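Local coordinates for peptidase M42 (Thaumarchaeota archaeon SCGC AB-539-E09, PDB 5DS0), which probably removes amino-terminal residues from peptides as a metal-dependent TET aminopeptidase of the M42 family, working as a twelve-subunit assembly, at residues Ile61-His66 with Glu345-Leu350; Ser75-Ser78 with Tyr82-Phe85; Leu188-Arg193 with Asn338-Val343. All coordinates share one frame; numbering follows the deposited sequence.

Contacts 1 and 3 belong to the alpha/beta domain that holds the cobalt ions. Their centres are about 9 Å apart and both use helix 333-349: contact 1 sets the last part of that helix against strand 60-66, while contact 3 sets an earlier part against helix 179-197. They also touch each other, L188 lying on A64 and G65, and M63 on I192. Contact 2 lies about 43 Å from contact 1, centre to centre, in the six-stranded antiparallel barrel, on the hairpin of strands 71-77 and 82-88. Along the chain, contacts 2 and 3 follow one another inside the loop closed by contact 1. The metal-binding core and an inter-subunit surface are thus separate regions of one chain.

Contact 1 (Ile61-His66 with Glu345-Leu350); sequences ILMAGH and ELIKRL. With CO (cobalt (II) ion), chain T.
M63 and I347 meet through the way their chains turn. M63, a selenomethionine, has CG anti to its carbonyl carbon (chi1 -69°) and bends at chi3 (-76°), which carries the methyl group across to the helix. I347 leaves its backbone by the same rotation, and its extended chi2 (161°) sends CD1 out from the helix to within 3.9 Å of M63 CE, with M63 SE almost as near. The two side chains cross at about a right angle, one methyl lying against the bent end of the other. Three residues after I347, L350 takes I61: I61 CD1 rests 4.0 Å from L350 CB and just as close to L350 CD1. All four residues are buried and the contact between the segments is apolar throughout.

E345, K348 and R349 form a salt-bridge network on the helix. R349 NH1 reaches back to E345 O at 3.0 Å, with that oxygen in the guanidinium plane, and also binds E345 OE1 from above the carboxylate plane at 3.1 Å. K348 NZ adds a weak salt bridge to the same OE1, so one carboxylate oxygen serves two basic side chains. N204 ND2 bonds to the carbonyls of I347 and L350.

At the far end of the strand, H66 NE2 binds a cobalt ion at 2.1 Å in a site shared with D180, E214 and E237. H66 ND1 is hydrogen-bonded to D68 O, so metal and carbonyl, at the two ring nitrogens, together fix the ring's rotation.

Strand 60-66 runs parallel to both its neighbours, strands 205-211 and 232-240. M63 and I347 both lie on V206 of the first and on helix 179-197, while L350 also packs on F278 of helix 273-285.

Contact 2 (Ser75-Ser78 with Tyr82-Phe85); sequences SSIS and YLTF
T84 OG1 is held by two serines at once, with S75 OG at 2.5 Å and S76 OG at 2.6 Å; in neither pair does the geometry say which hydroxyl donates. That two consecutive residues face T84 marks a classic beta bulge in this antiparallel hairpin. All three hydroxyls sit between their backbone N and carbonyl carbon (chi1 58° for T84), the rotation that gathers them over one spot.

The backbone closes around the bulge. S75 N donates to T84 O at 2.9 Å, and T84 N donates to S76 O at 3.0 Å. Next come I77 and L83, a non-hydrogen-bonded pair on the other face of the sheet, lying side by side with I77 CG1 3.8 Å from L83 CD2.

Toward the turn, S78 N donates to Y82 O at 2.8 Å in a nearly straight bond (168°). In return Y82 N donates to S78 OG at 3.2 Å, and this hydroxyl is also bonded to E80 of the turn.

The polar patch lies at the subunit interface, where H250 of a second subunit packs on S76 and T84, and Q294 of that subunit on S75. Two bonds among three hydroxyls tie the strands together and use two of their three protons, so the cluster could still donate a bond beyond itself.

Contact 3 (Leu188-Arg193 with Asn338-Val343); sequences LMEAIR and NAIRLV
A191 and I340 mark the closest backbone approach of two helices packed over the same sheet of the M42 alpha/beta domain. The axes of segments 188-193 and 338-343 come within 9.1 Å and cross at -54°, and the small A191 lets the CA atoms of A191 and I340 come within 5.7 Å of each other.

The strong polar interactions centre on E190 and R193 of helix 179-197. E190 starts out facing the other helix, but its chain bends at chi2 (-65°) and takes the carboxylate away to R193. That arginine grips it side-on with two nitrogens, NH2 to OE1 at 2.8 Å and NE to OE2 at 3.1 Å. Both bonds are nearly straight, and both oxygens lie in the guanidinium plane; seen from the carboxylate, each nitrogen comes from the syn side, somewhat out of plane. The grip is reinforced from other helices, with Y33 OH bonded to OE2 and S6 OG to OE1, while R193 NH1 has a second acidic partner in D197. One arginine and two hydroxyls thus meet the buried carboxylate, which probably keeps E190 ionised. Cutting E190 back to an alanine would probably leave the buried R193 guanidinium without its two-point partner and Y33 and S6 without an acceptor.

The apolar interactions make the join between the helices. I340 presents two branches: CD1 lies against E190 CB at 3.7 Å, close to the foot of the same chain that carries the charge, while CG2 comes 4.2 Å from A191 CA. V343, one turn on, completes the seat of the alanine: its CG2 stands 3.8 Å from A191 CB.

Contact 1 (Ile61-His66 with Glu345-Leu350)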
loop_
_atom_site.group_PDB
_atom_site.type_symbol
_atom_site.label_atom_id
_atom_site.label_comp_id
_atom_site.label_asym_id
_atom_site.label_seq_id
_atom_site.Cartn_x
_atom_site.Cartn_y
_atom_site.Cartn_z
ATOM N N ILE C 61 -18.981 11.622 53.977
ATOM C CA ILE C 61 -19.174 10.777 52.801
ATOM C C ILE C 61 -19.529 11.661 51.613
ATOM O O ILE C 61 -20.515 12.386 51.653
ATOM C CB ILE C 61 -20.357 9.785 52.938
ATOM C CG1 ILE C 61 -20.445 9.154 54.325
ATOM C CG2 ILE C 61 -20.251 8.702 51.892
ATOM C CD1 ILE C 61 -19.223 8.398 54.752
ATOM N N LEU C 62 -18.745 11.581 50.551
ATOM C CA LEU C 62 -19.062 12.297 49.327
ATOM C C LEU C 62 -19.624 11.324 48.300
ATOM O O LEU C 62 -18.939 10.370 47.925
ATOM C CB LEU C 62 -17.816 12.988 48.773
ATOM C CG LEU C 62 -17.951 13.667 47.408
ATOM C CD1 LEU C 62 -19.141 14.603 47.353
ATOM C CD2 LEU C 62 -16.686 14.430 47.071
HETATM N N MSE C 63 -20.859 11.559 47.868
HETATM C CA MSE C 63 -21.411 10.867 46.722
HETATM C C MSE C 63 -21.472 11.828 45.586
HETATM O O MSE C 63 -21.952 12.943 45.746
HETATM C CB MSE C 63 -22.823 10.416 46.960
HETATM C CG MSE C 63 -22.909 9.297 47.979
HETATM SE SE MSE C 63 -24.686 8.467 47.765
HETATM C CE MSE C 63 -25.795 9.844 48.635
ATOM N N ALA C 64 -21.011 11.420 44.414
ATOM C CA ALA C 64 -20.955 12.327 43.282
ATOM C C ALA C 64 -21.478 11.683 42.019
ATOM O O ALA C 64 -21.147 10.537 41.726
ATOM C CB ALA C 64 -19.531 12.792 43.061
ATOM N N GLY C 65 -22.304 12.425 41.286
ATOM C CA GLY C 65 -22.727 12.040 39.935
ATOM C C GLY C 65 -22.779 13.273 39.062
ATOM O O GLY C 65 -23.391 14.261 39.437
ATOM N N HIS C 66 -22.114 13.249 37.916
ATOM C CA HIS C 66 -22.009 14.463 37.112
ATOM C C HIS C 66 -23.269 14.701 36.296
ATOM O O HIS C 66 -23.821 13.773 35.712
ATOM C CB HIS C 66 -20.738 14.473 36.234
ATOM C CG HIS C 66 -20.721 13.453 35.136
ATOM N ND1 HIS C 66 -21.232 13.700 33.882
ATOM C CD2 HIS C 66 -20.198 12.205 35.089
ATOM C CE1 HIS C 66 -21.049 12.639 33.114
ATOM N NE2 HIS C 66 -20.430 11.715 33.825
ATOM N N GLU C 345 -27.496 1.208 52.218
ATOM C CA GLU C 345 -26.885 0.231 53.113
ATOM C C GLU C 345 -25.452 0.604 53.446
ATOM O O GLU C 345 -24.996 0.397 54.562
ATOM C CB GLU C 345 -26.908 -1.170 52.503
ATOM C CG GLU C 345 -28.287 -1.757 52.261
ATOM C CD GLU C 345 -29.215 -1.599 53.445
ATOM O OE1 GLU C 345 -28.924 -2.155 54.528
ATOM O OE2 GLU C 345 -30.258 -0.947 53.277
ATOM N N LEU C 346 -24.723 1.116 52.469
ATOM C CA LEU C 346 -23.333 1.506 52.692
ATOM C C LEU C 346 -23.274 2.653 53.677
ATOM O O LEU C 346 -22.545 2.592 54.663
ATOM C CB LEU C 346 -22.667 1.933 51.391
ATOM C CG LEU C 346 -22.499 0.837 50.346
ATOM C CD1 LEU C 346 -22.023 1.455 49.050
ATOM C CD2 LEU C 346 -21.522 -0.224 50.807
ATOM N N ILE C 347 -24.061 3.682 53.415
ATOM C CA ILE C 347 -24.077 4.858 54.266
ATOM C C ILE C 347 -24.460 4.520 55.711
ATOM O O ILE C 347 -23.894 5.074 56.647
ATOM C CB ILE C 347 -25.021 5.928 53.674
ATOM C CG1 ILE C 347 -24.403 6.502 52.407
ATOM C CG2 ILE C 347 -25.288 7.057 54.660
ATOM C CD1 ILE C 347 -25.401 7.193 51.521
ATOM N N LYS C 348 -25.440 3.637 55.887
ATOM C CA LYS C 348 -25.815 3.171 57.215
ATOM C C LYS C 348 -24.622 2.665 58.011
ATOM O O LYS C 348 -24.525 2.934 59.204
ATOM C CB LYS C 348 -26.867 2.067 57.125
ATOM C CG LYS C 348 -28.290 2.592 56.976
ATOM C CD LYS C 348 -29.339 1.531 56.643
ATOM C CE LYS C 348 -29.601 0.610 57.807
ATOM N NZ LYS C 348 -30.219 -0.651 57.321
ATOM N N ARG C 349 -23.697 1.972 57.343
ATOM C CA ARG C 349 -22.592 1.284 58.014
ATOM C C ARG C 349 -21.244 2.009 57.999
ATOM O O ARG C 349 -20.266 1.525 58.577
ATOM C CB ARG C 349 -22.411 -0.096 57.401
ATOM C CG ARG C 349 -23.543 -1.061 57.692
ATOM C CD ARG C 349 -23.447 -2.286 56.785
ATOM N NE ARG C 349 -24.544 -3.228 56.989
ATOM C CZ ARG C 349 -25.806 -3.031 56.607
ATOM N NH1 ARG C 349 -26.180 -1.908 55.986
ATOM N NH2 ARG C 349 -26.716 -3.963 56.862
ATOM N N LEU C 350 -21.173 3.162 57.349
ATOM C CA LEU C 350 -19.897 3.889 57.243
ATOM C C LEU C 350 -19.680 4.823 58.433
ATOM O O LEU C 350 -19.796 6.039 58.305
ATOM C CB LEU C 350 -19.812 4.668 55.919
ATOM C CG LEU C 350 -19.536 3.851 54.652
ATOM C CD1 LEU C 350 -19.777 4.700 53.419
ATOM C CD2 LEU C 350 -18.116 3.302 54.626
HETATM CO CO CO T . -19.682 9.923 33.054
#

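Contact 2 (Ser75-Ser78 with Tyr82-Phe85)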
loop_
_atom_site.group_PDB
_atom_site.type_symbol
_atom_site.label_atom_id
_atom_site.label_comp_id
_atom_site.label_asym_id
_atom_site.label_seq_id
_atom_site.Cartn_x
_atom_site.Cartn_y
_atom_site.Cartn_z
ATOM N N SER C 75 -19.070 26.846 16.659
ATOM C CA SER C 75 -17.729 27.365 16.366
ATOM C C SER C 75 -17.714 28.410 15.248
ATOM O O SER C 75 -16.754 29.150 15.129
ATOM C CB SER C 75 -16.757 26.218 16.055
ATOM O OG SER C 75 -17.035 25.597 14.815
ATOM N N SER C 76 -18.776 28.468 14.436
ATOM C CA SER C 76 -18.921 29.504 13.404
ATOM C C SER C 76 -20.259 29.422 12.702
ATOM O O SER C 76 -20.957 28.414 12.800
ATOM C CB SER C 76 -17.830 29.379 12.347
ATOM O OG SER C 76 -18.199 28.474 11.318
ATOM N N ILE C 77 -20.613 30.503 12.015
ATOM C CA ILE C 77 -21.728 30.507 11.077
ATOM C C ILE C 77 -21.145 30.696 9.686
ATOM O O ILE C 77 -20.504 31.695 9.421
ATOM C CB ILE C 77 -22.736 31.650 11.333
ATOM C CG1 ILE C 77 -23.392 31.510 12.699
ATOM C CG2 ILE C 77 -23.832 31.661 10.282
ATOM C CD1 ILE C 77 -22.681 32.302 13.771
ATOM N N SER C 78 -21.394 29.739 8.793
ATOM C CA SER C 78 -20.913 29.836 7.418
ATOM C C SER C 78 -21.770 30.824 6.645
ATOM O O SER C 78 -22.904 31.123 7.028
ATOM C CB SER C 78 -20.947 28.474 6.732
ATOM O OG SER C 78 -22.255 28.173 6.275
ATOM N N TYR C 82 -25.088 27.690 7.780
ATOM C CA TYR C 82 -24.832 26.436 8.459
ATOM C C TYR C 82 -23.928 26.744 9.621
ATOM O O TYR C 82 -23.190 27.716 9.591
ATOM C CB TYR C 82 -24.170 25.443 7.507
ATOM C CG TYR C 82 -25.150 24.872 6.513
ATOM C CD1 TYR C 82 -25.533 25.585 5.381
ATOM C CD2 TYR C 82 -25.726 23.610 6.718
ATOM C CE1 TYR C 82 -26.449 25.059 4.479
ATOM C CE2 TYR C 82 -26.634 23.068 5.816
ATOM C CZ TYR C 82 -26.995 23.794 4.700
ATOM O OH TYR C 82 -27.897 23.238 3.818
ATOM N N LEU C 83 -23.981 25.911 10.643
ATOM C CA LEU C 83 -23.135 26.102 11.793
ATOM C C LEU C 83 -22.044 25.061 11.771
ATOM O O LEU C 83 -22.314 23.921 11.471
ATOM C CB LEU C 83 -23.945 25.934 13.071
ATOM C CG LEU C 83 -25.308 26.629 13.090
ATOM C CD1 LEU C 83 -26.019 26.391 14.409
ATOM C CD2 LEU C 83 -25.207 28.122 12.824
ATOM N N THR C 84 -20.823 25.448 12.103
ATOM C CA THR C 84 -19.787 24.475 12.441
ATOM C C THR C 84 -19.797 24.353 13.954
ATOM O O THR C 84 -20.301 25.228 14.647
ATOM C CB THR C 84 -18.394 24.921 11.982
ATOM O OG1 THR C 84 -18.073 26.185 12.586
ATOM C CG2 THR C 84 -18.359 25.064 10.473
ATOM N N PHE C 85 -19.249 23.263 14.473
ATOM C CA PHE C 85 -19.279 23.036 15.912
ATOM C C PHE C 85 -18.027 22.322 16.402
ATOM O O PHE C 85 -17.411 21.586 15.653
ATOM C CB PHE C 85 -20.515 22.209 16.279
ATOM C CG PHE C 85 -20.559 20.858 15.625
ATOM C CD1 PHE C 85 -19.930 19.765 16.208
ATOM C CD2 PHE C 85 -21.216 20.679 14.441
ATOM C CE1 PHE C 85 -19.954 18.523 15.602
ATOM C CE2 PHE C 85 -21.255 19.440 13.827
ATOM C CZ PHE C 85 -20.622 18.357 14.405
#

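Contact 3 (Leu188-Arg193 with Asn338-Val343)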
loop_
_atom_site.group_PDB
_atom_site.type_symbol
_atom_site.label_atom_id
_atom_site.label_comp_id
_atom_site.label_asym_id
_atom_site.label_seq_id
_atom_site.Cartn_x
_atom_site.Cartn_y
_atom_site.Cartn_z
ATOM N N LEU C 188 -28.174 9.349 43.880
ATOM C CA LEU C 188 -27.751 9.970 45.126
ATOM C C LEU C 188 -28.840 10.864 45.709
ATOM O O LEU C 188 -29.023 10.916 46.925
ATOM C CB LEU C 188 -26.441 10.736 44.961
ATOM C CG LEU C 188 -26.382 11.952 44.037
ATOM C CD1 LEU C 188 -26.678 13.266 44.751
ATOM C CD2 LEU C 188 -25.001 12.022 43.399
HETATM N N MSE C 189 -29.573 11.547 44.845
HETATM C CA MSE C 189 -30.711 12.353 45.288
HETATM C C MSE C 189 -31.804 11.505 45.889
HETATM O O MSE C 189 -32.384 11.873 46.902
HETATM C CB MSE C 189 -31.272 13.142 44.115
HETATM C CG MSE C 189 -30.382 14.342 43.853
HETATM SE SE MSE C 189 -31.234 15.508 42.523
HETATM C CE MSE C 189 -30.979 14.433 40.892
ATOM N N GLU C 190 -32.110 10.376 45.264
ATOM C CA GLU C 190 -33.145 9.490 45.777
ATOM C C GLU C 190 -32.716 8.839 47.070
ATOM O O GLU C 190 -33.544 8.577 47.937
ATOM C CB GLU C 190 -33.507 8.413 44.753
ATOM C CG GLU C 190 -34.375 8.932 43.615
ATOM C CD GLU C 190 -35.736 9.394 44.092
ATOM O OE1 GLU C 190 -36.600 8.523 44.325
ATOM O OE2 GLU C 190 -35.920 10.616 44.280
ATOM N N ALA C 191 -31.425 8.559 47.198
ATOM C CA ALA C 191 -30.905 7.981 48.423
ATOM C C ALA C 191 -31.118 8.951 49.575
ATOM O O ALA C 191 -31.651 8.579 50.609
ATOM C CB ALA C 191 -29.431 7.655 48.274
ATOM N N ILE C 192 -30.702 10.193 49.393
ATOM C CA ILE C 192 -30.861 11.198 50.426
ATOM C C ILE C 192 -32.334 11.414 50.746
ATOM O O ILE C 192 -32.705 11.525 51.914
ATOM C CB ILE C 192 -30.183 12.522 50.023
ATOM C CG1 ILE C 192 -28.665 12.360 50.115
ATOM C CG2 ILE C 192 -30.614 13.660 50.929
ATOM C CD1 ILE C 192 -27.889 13.403 49.346
ATOM N N ARG C 193 -33.176 11.462 49.721
ATOM C CA ARG C 193 -34.603 11.668 49.945
ATOM C C ARG C 193 -35.167 10.575 50.808
ATOM O O ARG C 193 -35.840 10.848 51.795
ATOM C CB ARG C 193 -35.376 11.708 48.633
ATOM C CG ARG C 193 -36.874 11.900 48.835
ATOM C CD ARG C 193 -37.643 11.939 47.531
ATOM N NE ARG C 193 -37.693 10.649 46.846
ATOM C CZ ARG C 193 -38.468 9.615 47.170
ATOM N NH1 ARG C 193 -39.295 9.671 48.202
ATOM N NH2 ARG C 193 -38.377 8.499 46.446
ATOM N N ASN C 338 -31.699 -0.931 42.683
ATOM C CA ASN C 338 -30.725 -1.649 43.486
ATOM C C ASN C 338 -29.515 -0.806 43.832
ATOM O O ASN C 338 -28.919 -0.991 44.892
ATOM C CB ASN C 338 -30.284 -2.935 42.785
ATOM C CG ASN C 338 -31.227 -4.087 43.037
ATOM O OD1 ASN C 338 -31.854 -4.176 44.093
ATOM N ND2 ASN C 338 -31.303 -5.000 42.089
ATOM N N ALA C 339 -29.125 0.088 42.937
ATOM C CA ALA C 339 -28.028 0.998 43.244
ATOM C C ALA C 339 -28.419 1.918 44.379
ATOM O O ALA C 339 -27.619 2.199 45.263
ATOM C CB ALA C 339 -27.651 1.807 42.019
ATOM N N ILE C 340 -29.669 2.371 44.368
ATOM C CA ILE C 340 -30.173 3.208 45.450
ATOM C C ILE C 340 -30.165 2.420 46.764
ATOM O O ILE C 340 -29.661 2.903 47.777
ATOM C CB ILE C 340 -31.584 3.749 45.175
ATOM C CG1 ILE C 340 -31.558 4.735 44.017
ATOM C CG2 ILE C 340 -32.111 4.434 46.425
ATOM C CD1 ILE C 340 -32.936 5.035 43.476
ATOM N N ARG C 341 -30.707 1.202 46.742
ATOM C CA ARG C 341 -30.690 0.344 47.926
ATOM C C ARG C 341 -29.267 0.173 48.449
ATOM O O ARG C 341 -29.012 0.319 49.640
ATOM C CB ARG C 341 -31.272 -1.024 47.619
ATOM C CG ARG C 341 -32.775 -1.056 47.498
ATOM C CD ARG C 341 -33.260 -2.473 47.245
ATOM N NE ARG C 341 -34.521 -2.508 46.486
ATOM C CZ ARG C 341 -35.746 -2.714 47.004
ATOM N NH1 ARG C 341 -36.810 -2.752 46.195
ATOM N NH2 ARG C 341 -35.933 -2.828 48.324
ATOM N N LEU C 342 -28.345 -0.128 47.550
ATOM C CA LEU C 342 -26.976 -0.402 47.941
ATOM C C LEU C 342 -26.309 0.795 48.625
ATOM O O LEU C 342 -25.661 0.622 49.659
ATOM C CB LEU C 342 -26.148 -0.818 46.723
ATOM C CG LEU C 342 -24.667 -1.081 46.985
ATOM C CD1 LEU C 342 -24.478 -2.191 48.005
ATOM C CD2 LEU C 342 -23.952 -1.416 45.685
ATOM N N VAL C 343 -26.465 1.985 48.048
ATOM C CA VAL C 343 -25.812 3.185 48.590
ATOM C C VAL C 343 -26.339 3.475 50.000
ATOM O O VAL C 343 -25.565 3.830 50.883
ATOM C CB VAL C 343 -25.886 4.485 47.696
ATOM C CG1 VAL C 343 -24.898 4.431 46.538
ATOM C CG2 VAL C 343 -27.271 4.761 47.154
#